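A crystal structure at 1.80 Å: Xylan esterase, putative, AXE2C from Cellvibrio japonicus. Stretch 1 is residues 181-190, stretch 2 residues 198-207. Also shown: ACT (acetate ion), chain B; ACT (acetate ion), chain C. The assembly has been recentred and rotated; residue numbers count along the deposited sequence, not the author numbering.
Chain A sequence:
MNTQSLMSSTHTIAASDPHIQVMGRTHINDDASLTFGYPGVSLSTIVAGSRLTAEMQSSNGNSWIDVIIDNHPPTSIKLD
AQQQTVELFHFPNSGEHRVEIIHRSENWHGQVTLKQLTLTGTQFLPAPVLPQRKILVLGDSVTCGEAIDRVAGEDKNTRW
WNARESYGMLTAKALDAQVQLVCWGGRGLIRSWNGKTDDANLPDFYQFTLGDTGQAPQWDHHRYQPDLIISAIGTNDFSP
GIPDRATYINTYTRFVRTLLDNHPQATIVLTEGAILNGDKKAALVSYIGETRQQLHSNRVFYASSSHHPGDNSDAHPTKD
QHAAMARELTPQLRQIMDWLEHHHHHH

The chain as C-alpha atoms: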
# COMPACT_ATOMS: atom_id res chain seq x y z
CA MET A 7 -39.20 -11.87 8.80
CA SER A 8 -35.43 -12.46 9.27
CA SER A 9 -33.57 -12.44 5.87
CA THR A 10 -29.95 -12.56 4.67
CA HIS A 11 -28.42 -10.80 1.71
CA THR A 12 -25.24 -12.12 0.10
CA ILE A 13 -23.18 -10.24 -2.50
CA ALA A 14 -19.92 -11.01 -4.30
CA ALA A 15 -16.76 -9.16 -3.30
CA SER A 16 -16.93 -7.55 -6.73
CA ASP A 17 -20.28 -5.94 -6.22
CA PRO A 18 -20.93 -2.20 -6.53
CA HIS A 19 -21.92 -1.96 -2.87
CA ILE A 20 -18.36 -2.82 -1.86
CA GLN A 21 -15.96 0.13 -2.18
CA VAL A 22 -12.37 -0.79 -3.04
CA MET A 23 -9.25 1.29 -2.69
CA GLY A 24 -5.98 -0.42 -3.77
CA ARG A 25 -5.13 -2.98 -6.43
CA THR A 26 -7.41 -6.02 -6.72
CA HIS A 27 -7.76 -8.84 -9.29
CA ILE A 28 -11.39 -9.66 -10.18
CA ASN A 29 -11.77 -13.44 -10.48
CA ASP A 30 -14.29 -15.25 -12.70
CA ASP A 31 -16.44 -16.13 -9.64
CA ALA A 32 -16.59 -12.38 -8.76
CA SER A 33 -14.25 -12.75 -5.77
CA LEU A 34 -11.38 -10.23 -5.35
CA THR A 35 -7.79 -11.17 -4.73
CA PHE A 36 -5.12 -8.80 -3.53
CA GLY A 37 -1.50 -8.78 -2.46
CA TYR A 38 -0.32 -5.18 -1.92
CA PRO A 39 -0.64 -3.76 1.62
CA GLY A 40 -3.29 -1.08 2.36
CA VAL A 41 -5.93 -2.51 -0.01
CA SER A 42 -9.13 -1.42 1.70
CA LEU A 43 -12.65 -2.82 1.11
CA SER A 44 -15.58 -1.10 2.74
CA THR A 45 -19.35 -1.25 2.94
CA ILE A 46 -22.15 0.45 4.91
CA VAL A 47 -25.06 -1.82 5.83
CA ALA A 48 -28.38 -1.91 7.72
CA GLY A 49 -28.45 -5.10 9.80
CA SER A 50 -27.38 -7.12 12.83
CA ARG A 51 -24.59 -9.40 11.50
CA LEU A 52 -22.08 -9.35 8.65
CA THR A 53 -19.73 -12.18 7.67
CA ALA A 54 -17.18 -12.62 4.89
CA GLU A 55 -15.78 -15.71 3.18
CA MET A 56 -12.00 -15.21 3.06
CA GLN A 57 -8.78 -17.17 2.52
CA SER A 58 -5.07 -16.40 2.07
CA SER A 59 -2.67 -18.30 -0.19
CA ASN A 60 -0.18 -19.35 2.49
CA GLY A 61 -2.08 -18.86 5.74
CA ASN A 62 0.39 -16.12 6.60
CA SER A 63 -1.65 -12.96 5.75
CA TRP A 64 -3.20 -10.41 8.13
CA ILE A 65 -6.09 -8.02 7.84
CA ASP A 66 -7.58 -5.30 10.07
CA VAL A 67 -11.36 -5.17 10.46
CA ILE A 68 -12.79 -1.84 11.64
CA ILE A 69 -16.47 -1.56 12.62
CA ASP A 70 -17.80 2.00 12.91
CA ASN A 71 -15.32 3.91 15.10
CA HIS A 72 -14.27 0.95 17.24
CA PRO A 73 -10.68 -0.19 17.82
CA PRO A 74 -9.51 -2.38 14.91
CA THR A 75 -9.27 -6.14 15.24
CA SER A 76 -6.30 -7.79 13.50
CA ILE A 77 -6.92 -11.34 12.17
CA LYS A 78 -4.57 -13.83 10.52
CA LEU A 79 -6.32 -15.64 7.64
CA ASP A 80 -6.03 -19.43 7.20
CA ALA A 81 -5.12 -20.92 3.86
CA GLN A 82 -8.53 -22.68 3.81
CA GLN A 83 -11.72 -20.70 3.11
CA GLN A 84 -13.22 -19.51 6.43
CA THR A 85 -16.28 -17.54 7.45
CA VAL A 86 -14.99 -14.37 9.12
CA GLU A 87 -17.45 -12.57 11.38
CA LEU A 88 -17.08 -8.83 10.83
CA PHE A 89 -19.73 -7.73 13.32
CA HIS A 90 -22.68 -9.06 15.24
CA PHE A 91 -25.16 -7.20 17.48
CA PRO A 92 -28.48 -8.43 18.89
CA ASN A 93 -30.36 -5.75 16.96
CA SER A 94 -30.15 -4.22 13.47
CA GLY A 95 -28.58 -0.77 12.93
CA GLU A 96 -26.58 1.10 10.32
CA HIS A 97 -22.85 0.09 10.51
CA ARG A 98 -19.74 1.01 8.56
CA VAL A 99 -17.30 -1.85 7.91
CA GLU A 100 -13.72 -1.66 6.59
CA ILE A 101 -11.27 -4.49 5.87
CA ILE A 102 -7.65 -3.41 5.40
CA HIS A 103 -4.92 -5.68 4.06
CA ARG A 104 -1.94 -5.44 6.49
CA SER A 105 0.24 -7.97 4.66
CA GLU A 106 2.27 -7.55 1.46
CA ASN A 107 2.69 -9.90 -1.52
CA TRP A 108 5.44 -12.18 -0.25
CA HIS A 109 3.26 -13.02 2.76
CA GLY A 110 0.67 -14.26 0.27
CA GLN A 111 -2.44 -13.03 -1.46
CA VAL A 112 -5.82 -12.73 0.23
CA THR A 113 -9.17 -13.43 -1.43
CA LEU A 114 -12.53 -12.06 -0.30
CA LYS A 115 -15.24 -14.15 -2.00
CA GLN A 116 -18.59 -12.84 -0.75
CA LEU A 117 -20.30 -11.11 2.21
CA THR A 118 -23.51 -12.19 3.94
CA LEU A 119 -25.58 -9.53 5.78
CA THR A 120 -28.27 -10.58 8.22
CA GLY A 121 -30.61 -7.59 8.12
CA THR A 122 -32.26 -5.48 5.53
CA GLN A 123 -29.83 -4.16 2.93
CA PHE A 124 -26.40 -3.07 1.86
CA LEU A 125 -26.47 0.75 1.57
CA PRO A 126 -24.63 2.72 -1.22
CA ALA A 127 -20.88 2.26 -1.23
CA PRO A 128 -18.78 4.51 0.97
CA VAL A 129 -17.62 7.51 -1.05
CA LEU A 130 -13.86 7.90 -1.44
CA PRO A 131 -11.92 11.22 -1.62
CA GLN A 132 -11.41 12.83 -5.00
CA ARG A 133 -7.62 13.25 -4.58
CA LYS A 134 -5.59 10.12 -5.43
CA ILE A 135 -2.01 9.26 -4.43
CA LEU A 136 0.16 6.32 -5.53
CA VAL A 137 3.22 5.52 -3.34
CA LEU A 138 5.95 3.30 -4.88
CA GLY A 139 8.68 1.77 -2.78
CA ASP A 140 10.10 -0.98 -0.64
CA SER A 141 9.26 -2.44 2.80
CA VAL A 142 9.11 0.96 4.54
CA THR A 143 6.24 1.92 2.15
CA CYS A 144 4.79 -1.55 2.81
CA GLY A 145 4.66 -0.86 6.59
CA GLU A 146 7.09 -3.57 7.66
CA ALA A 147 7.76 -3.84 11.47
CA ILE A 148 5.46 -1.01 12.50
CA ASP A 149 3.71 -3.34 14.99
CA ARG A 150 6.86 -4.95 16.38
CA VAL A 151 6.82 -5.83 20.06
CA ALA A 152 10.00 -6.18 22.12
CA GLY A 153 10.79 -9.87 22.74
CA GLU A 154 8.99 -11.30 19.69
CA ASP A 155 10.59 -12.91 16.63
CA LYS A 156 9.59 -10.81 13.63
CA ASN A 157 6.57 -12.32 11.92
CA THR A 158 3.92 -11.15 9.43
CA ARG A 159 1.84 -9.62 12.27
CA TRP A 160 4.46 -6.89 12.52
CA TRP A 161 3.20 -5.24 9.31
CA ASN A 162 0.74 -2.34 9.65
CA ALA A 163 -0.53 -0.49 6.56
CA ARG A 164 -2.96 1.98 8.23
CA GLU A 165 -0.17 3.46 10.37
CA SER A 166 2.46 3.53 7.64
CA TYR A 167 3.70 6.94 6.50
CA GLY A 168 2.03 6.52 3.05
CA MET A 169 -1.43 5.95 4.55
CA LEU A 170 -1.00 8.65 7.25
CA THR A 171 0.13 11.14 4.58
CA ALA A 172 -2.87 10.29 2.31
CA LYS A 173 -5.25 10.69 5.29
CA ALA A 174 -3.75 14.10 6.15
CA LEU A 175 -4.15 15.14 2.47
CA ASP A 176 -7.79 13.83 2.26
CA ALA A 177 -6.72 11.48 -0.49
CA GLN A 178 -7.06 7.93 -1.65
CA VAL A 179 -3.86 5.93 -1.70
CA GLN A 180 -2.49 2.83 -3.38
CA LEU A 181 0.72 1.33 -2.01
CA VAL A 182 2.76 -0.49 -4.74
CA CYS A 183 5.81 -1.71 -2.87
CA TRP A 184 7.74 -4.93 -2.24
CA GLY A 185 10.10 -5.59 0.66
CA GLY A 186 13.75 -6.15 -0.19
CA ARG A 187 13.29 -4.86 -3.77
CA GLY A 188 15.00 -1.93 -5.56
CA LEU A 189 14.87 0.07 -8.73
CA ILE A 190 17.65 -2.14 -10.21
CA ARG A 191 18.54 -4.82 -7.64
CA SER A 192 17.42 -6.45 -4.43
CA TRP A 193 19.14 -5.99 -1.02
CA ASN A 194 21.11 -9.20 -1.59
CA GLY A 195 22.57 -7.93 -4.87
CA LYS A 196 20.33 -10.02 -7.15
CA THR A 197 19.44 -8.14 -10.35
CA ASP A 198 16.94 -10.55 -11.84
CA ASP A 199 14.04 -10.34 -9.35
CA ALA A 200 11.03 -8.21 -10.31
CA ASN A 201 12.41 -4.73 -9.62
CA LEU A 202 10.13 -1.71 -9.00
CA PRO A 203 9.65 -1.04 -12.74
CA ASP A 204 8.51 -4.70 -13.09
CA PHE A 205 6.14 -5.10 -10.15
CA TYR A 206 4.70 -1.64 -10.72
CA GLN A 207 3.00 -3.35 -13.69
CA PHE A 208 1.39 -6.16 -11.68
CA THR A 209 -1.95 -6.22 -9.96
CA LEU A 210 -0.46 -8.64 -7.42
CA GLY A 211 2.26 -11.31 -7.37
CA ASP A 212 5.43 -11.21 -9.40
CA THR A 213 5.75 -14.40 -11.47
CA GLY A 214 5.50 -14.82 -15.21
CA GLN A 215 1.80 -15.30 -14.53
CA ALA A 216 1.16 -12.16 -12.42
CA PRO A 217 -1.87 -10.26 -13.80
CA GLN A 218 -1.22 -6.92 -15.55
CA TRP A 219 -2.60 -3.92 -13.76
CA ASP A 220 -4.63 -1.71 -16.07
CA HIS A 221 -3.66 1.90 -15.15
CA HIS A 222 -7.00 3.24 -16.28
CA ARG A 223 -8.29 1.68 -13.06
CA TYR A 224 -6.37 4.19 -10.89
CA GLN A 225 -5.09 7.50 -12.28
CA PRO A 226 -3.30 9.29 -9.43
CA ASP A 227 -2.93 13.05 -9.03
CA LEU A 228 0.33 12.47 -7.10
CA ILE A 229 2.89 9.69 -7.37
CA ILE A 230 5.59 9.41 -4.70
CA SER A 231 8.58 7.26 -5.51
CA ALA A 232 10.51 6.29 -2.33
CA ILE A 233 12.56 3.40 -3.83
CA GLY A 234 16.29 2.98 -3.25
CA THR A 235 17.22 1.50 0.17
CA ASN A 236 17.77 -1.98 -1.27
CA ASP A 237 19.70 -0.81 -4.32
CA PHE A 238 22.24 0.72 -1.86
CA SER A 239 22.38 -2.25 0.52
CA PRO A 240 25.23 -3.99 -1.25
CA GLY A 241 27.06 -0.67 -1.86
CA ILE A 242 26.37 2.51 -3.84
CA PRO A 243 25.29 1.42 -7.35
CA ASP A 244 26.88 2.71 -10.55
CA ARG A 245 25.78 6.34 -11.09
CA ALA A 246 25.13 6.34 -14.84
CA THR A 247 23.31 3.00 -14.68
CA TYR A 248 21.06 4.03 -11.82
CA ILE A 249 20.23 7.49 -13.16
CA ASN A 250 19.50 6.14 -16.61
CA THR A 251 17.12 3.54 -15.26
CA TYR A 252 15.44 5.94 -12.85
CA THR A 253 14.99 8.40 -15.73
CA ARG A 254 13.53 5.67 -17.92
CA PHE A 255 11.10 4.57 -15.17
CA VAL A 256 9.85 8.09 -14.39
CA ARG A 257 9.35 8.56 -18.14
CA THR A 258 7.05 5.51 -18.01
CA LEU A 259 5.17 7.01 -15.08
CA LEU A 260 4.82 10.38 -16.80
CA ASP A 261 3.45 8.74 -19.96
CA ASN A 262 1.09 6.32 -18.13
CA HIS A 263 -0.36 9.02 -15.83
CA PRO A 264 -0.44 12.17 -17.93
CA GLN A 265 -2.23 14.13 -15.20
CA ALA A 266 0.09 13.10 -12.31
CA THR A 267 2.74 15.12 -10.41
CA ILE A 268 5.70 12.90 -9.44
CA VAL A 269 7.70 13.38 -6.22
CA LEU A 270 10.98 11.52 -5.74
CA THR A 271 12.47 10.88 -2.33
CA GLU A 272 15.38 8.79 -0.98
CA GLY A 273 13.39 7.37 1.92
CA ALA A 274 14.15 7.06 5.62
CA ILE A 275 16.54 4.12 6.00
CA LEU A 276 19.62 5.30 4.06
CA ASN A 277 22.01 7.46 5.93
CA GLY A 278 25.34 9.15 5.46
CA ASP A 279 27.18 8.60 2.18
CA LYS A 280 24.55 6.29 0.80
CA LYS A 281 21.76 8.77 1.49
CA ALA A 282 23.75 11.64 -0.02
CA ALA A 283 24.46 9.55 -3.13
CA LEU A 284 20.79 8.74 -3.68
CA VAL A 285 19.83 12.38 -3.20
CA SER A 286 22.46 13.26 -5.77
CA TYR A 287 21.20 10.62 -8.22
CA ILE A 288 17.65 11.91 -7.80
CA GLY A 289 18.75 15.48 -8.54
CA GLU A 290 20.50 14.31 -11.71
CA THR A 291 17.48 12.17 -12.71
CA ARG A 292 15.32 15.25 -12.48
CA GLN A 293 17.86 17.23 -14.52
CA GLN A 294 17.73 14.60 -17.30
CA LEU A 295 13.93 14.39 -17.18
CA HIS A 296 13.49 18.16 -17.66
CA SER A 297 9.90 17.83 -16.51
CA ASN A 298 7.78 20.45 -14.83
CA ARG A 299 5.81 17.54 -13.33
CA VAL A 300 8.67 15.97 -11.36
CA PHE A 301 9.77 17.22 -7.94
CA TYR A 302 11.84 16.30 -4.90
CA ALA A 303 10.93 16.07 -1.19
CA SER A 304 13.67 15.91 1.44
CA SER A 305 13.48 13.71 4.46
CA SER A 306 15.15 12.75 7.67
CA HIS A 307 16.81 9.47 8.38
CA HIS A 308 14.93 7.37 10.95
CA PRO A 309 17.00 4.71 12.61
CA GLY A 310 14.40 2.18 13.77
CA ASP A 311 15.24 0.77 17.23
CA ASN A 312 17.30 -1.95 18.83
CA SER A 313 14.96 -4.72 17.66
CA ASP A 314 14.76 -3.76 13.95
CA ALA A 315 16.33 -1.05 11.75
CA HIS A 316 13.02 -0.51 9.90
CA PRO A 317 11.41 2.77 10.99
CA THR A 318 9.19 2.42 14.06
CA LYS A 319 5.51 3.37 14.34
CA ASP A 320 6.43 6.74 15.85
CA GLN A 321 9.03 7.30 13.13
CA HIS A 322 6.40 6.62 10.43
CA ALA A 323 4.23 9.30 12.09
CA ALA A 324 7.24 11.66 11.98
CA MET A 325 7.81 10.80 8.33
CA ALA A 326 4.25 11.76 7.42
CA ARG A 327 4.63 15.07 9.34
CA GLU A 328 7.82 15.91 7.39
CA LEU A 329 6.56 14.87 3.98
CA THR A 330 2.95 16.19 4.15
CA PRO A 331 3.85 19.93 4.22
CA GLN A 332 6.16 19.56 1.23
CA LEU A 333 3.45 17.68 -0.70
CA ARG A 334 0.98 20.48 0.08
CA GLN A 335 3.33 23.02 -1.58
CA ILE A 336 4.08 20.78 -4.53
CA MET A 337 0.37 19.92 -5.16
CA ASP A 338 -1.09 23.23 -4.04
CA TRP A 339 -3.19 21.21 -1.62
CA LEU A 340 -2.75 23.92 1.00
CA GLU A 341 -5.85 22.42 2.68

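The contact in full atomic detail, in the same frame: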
# COMPACT_ATOMS: atom_id res chain seq x y z
N LEU A 181 -0.68 1.65 -2.31
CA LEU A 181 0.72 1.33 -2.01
C LEU A 181 1.17 0.24 -3.01
O LEU A 181 0.50 -0.82 -3.14
CB LEU A 181 0.83 0.80 -0.58
CG LEU A 181 0.23 1.70 0.51
CD1 LEU A 181 0.45 1.05 1.89
CD2 LEU A 181 0.82 3.17 0.50
N VAL A 182 2.25 0.50 -3.75
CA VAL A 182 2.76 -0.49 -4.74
C VAL A 182 4.23 -0.62 -4.37
O VAL A 182 5.05 0.20 -4.76
CB VAL A 182 2.52 -0.02 -6.20
CG1 VAL A 182 3.27 -0.92 -7.22
CG2 VAL A 182 1.02 -0.06 -6.50
N CYS A 183 4.52 -1.62 -3.55
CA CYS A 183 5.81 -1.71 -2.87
C CYS A 183 6.09 -3.19 -2.65
O CYS A 183 5.17 -4.02 -2.63
CB CYS A 183 5.77 -0.95 -1.54
SG CYS A 183 4.26 -1.39 -0.56
N TRP A 184 7.36 -3.53 -2.47
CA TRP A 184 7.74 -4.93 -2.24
C TRP A 184 8.99 -4.93 -1.37
O TRP A 184 10.04 -4.38 -1.77
CB TRP A 184 8.03 -5.62 -3.58
CG TRP A 184 7.93 -7.12 -3.51
CD1 TRP A 184 8.72 -7.94 -2.77
CD2 TRP A 184 7.02 -7.96 -4.22
NE1 TRP A 184 8.36 -9.26 -2.96
CE2 TRP A 184 7.30 -9.29 -3.84
CE3 TRP A 184 5.97 -7.72 -5.11
CZ2 TRP A 184 6.60 -10.37 -4.35
CZ3 TRP A 184 5.25 -8.80 -5.60
CH2 TRP A 184 5.57 -10.11 -5.22
N GLY A 185 8.91 -5.54 -0.20
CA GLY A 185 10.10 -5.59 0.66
C GLY A 185 11.33 -6.20 0.01
O GLY A 185 11.24 -7.22 -0.70
N GLY A 186 12.48 -5.62 0.30
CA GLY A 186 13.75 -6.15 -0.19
C GLY A 186 14.09 -5.79 -1.63
O GLY A 186 15.22 -6.00 -2.05
N ARG A 187 13.14 -5.18 -2.36
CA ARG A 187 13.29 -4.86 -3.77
C ARG A 187 13.80 -3.43 -4.02
O ARG A 187 13.62 -2.57 -3.18
CB ARG A 187 11.99 -5.11 -4.52
CG ARG A 187 11.50 -6.54 -4.36
CD ARG A 187 12.35 -7.59 -5.16
NE ARG A 187 11.85 -8.94 -4.82
CZ ARG A 187 10.85 -9.55 -5.47
NH1 ARG A 187 10.26 -8.95 -6.52
NH2 ARG A 187 10.43 -10.75 -5.08
N GLY A 188 14.45 -3.24 -5.17
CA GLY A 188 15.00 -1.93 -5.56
C GLY A 188 14.55 -1.52 -6.94
O GLY A 188 13.72 -2.22 -7.60
N LEU A 189 15.09 -0.39 -7.39
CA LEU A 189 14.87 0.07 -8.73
C LEU A 189 15.61 -0.85 -9.74
O LEU A 189 15.08 -1.18 -10.82
CB LEU A 189 15.43 1.50 -8.88
CG LEU A 189 15.26 2.07 -10.27
CD1 LEU A 189 13.78 2.46 -10.52
CD2 LEU A 189 16.14 3.30 -10.38
N ILE A 190 16.82 -1.25 -9.35
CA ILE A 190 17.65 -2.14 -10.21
C ILE A 190 18.12 -3.44 -9.59
O ILE A 190 18.51 -4.36 -10.34
CB ILE A 190 18.86 -1.41 -10.85
CG1 ILE A 190 19.96 -1.14 -9.82
CG2 ILE A 190 18.39 -0.11 -11.57
CD1 ILE A 190 21.22 -0.51 -10.49
N ASP A 198 17.94 -9.95 -10.98
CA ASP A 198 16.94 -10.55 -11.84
C ASP A 198 15.63 -10.90 -11.12
O ASP A 198 14.81 -11.69 -11.63
CB ASP A 198 17.50 -11.79 -12.56
CG ASP A 198 17.90 -12.88 -11.60
OD1 ASP A 198 18.04 -12.68 -10.38
OD2 ASP A 198 18.10 -14.02 -12.10
N ASP A 199 15.40 -10.31 -9.95
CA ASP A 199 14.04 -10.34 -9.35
C ASP A 199 13.20 -9.30 -10.08
O ASP A 199 13.73 -8.47 -10.85
CB ASP A 199 14.07 -9.92 -7.87
CG ASP A 199 14.84 -10.90 -6.98
OD1 ASP A 199 14.74 -12.12 -7.23
OD2 ASP A 199 15.55 -10.45 -6.05
N ALA A 200 11.88 -9.31 -9.83
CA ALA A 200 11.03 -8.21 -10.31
C ALA A 200 11.43 -6.95 -9.51
O ALA A 200 11.20 -6.83 -8.29
CB ALA A 200 9.54 -8.55 -10.12
N ASN A 201 12.04 -6.02 -10.22
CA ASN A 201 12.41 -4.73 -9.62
C ASN A 201 11.19 -3.81 -9.64
O ASN A 201 10.16 -4.19 -10.18
CB ASN A 201 13.58 -4.15 -10.41
CG ASN A 201 14.82 -5.08 -10.32
OD1 ASN A 201 15.19 -5.50 -9.24
ND2 ASN A 201 15.42 -5.41 -11.48
N LEU A 202 11.30 -2.62 -9.05
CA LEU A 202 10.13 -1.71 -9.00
C LEU A 202 9.51 -1.49 -10.40
O LEU A 202 8.31 -1.57 -10.54
CB LEU A 202 10.49 -0.39 -8.29
CG LEU A 202 9.47 0.75 -8.46
CD1 LEU A 202 8.14 0.31 -7.76
CD2 LEU A 202 10.05 2.02 -7.78
N PRO A 203 10.32 -1.27 -11.46
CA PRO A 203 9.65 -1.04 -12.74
C PRO A 203 8.86 -2.24 -13.25
O PRO A 203 7.96 -2.05 -14.08
CB PRO A 203 10.81 -0.73 -13.71
CG PRO A 203 11.91 -0.13 -12.80
CD PRO A 203 11.77 -0.97 -11.50
N ASP A 204 9.20 -3.44 -12.76
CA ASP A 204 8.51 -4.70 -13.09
C ASP A 204 7.24 -4.86 -12.27
O ASP A 204 6.15 -4.96 -12.84
CB ASP A 204 9.43 -5.91 -12.88
CG ASP A 204 10.70 -5.77 -13.68
OD1 ASP A 204 10.60 -5.66 -14.89
OD2 ASP A 204 11.80 -5.73 -13.12
N PHE A 205 7.36 -4.84 -10.94
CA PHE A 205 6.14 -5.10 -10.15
C PHE A 205 5.16 -3.95 -10.16
O PHE A 205 3.99 -4.15 -9.85
CB PHE A 205 6.41 -5.65 -8.71
CG PHE A 205 7.08 -4.65 -7.77
CD1 PHE A 205 6.36 -3.63 -7.14
CD2 PHE A 205 8.45 -4.79 -7.47
CE1 PHE A 205 7.01 -2.71 -6.26
CE2 PHE A 205 9.11 -3.88 -6.59
CZ PHE A 205 8.37 -2.85 -5.98
N TYR A 206 5.61 -2.76 -10.52
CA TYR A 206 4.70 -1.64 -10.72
C TYR A 206 3.63 -1.99 -11.78
O TYR A 206 2.55 -1.39 -11.80
CB TYR A 206 5.49 -0.41 -11.16
CG TYR A 206 4.69 0.58 -11.97
CD1 TYR A 206 3.86 1.49 -11.35
CD2 TYR A 206 4.83 0.63 -13.35
CE1 TYR A 206 3.14 2.46 -12.12
CE2 TYR A 206 4.12 1.56 -14.13
CZ TYR A 206 3.28 2.47 -13.49
OH TYR A 206 2.59 3.39 -14.27
N GLN A 207 3.94 -2.95 -12.65
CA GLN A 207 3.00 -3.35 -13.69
C GLN A 207 2.00 -4.41 -13.25
O GLN A 207 1.08 -4.71 -14.00
CB GLN A 207 3.76 -3.91 -14.94
CG GLN A 207 4.70 -2.89 -15.65
CD GLN A 207 3.99 -1.67 -16.34
OE1 GLN A 207 2.74 -1.54 -16.37
NE2 GLN A 207 4.82 -0.74 -16.87
C ACT B . 13.63 -10.49 -2.39
O ACT B . 13.19 -11.39 -3.16
OXT ACT B . 14.87 -10.48 -2.19
CH3 ACT B . 12.73 -9.47 -1.75
C ACT C . 13.41 -3.03 2.73
O ACT C . 13.70 -3.99 3.53
OXT ACT C . 12.67 -3.33 1.77
CH3 ACT C . 13.91 -1.62 2.91
O HOH W 1 14.65 -5.70 -6.65

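Two direct hydrogen bonds, one water bridge and an apolar cluster around Phe205 join the strand and following loop of stretch 1 to the loop leading into the helix of stretch 2 and to that helix itself, burying 607 Å² in all. The first bond is purely backbone: Leu202 N donates to Gly188 O at 2.8 Å and is nearly straight, at 165°. Leu202 opens the helix, so its amide has no partner within the helix, and the carbonyl of Gly188 supplies one. A water molecule reinforces this junction, accepting from Gly188 N (2.9 Å) and donating to Asn201 OD1 (2.7 Å). Asn201 occupies the N-cap position, but its side chain makes no capping bond; instead its own amide is satisfied within the stretch, Asn201 N donating to Asp204 OD2 at 2.9 Å.

The second direct bond comes from Arg187, whose side chain reaches across so that NH1 donates to Ala200 O at 2.9 Å, in the edge of the guanidinium. Asp199 lies over one face of that group, with its CB 3.9 Å from Arg187 NE. Its carboxylate adds only charge attraction, Asp199 OD2 standing 4.2 Å from Arg187 NE and well out of the guanidinium plane. The acetate of chain B, probably from the crystallisation liquor, accepts weak hydrogen bonds on its O from Arg187 NE (3.2 Å) and Arg187 NH2 (3.4 Å). Gly186 N donates to OXT of the chain C acetate at 2.7 Å, within the type II turn from Trp184 to Arg187; the positive phi of Gly186 suits glycine.

Phe205 is buried and points toward stretch 1. Trp184 CB sits over its ring face, 3.6 Å from Phe205 CE2, while Val182 CG1 packs 4.1 Å from Phe205 CD1. Farther along, Leu189 CD1 meets Pro203 CG at 3.9 Å, an apolar contact that asks for no polar partner.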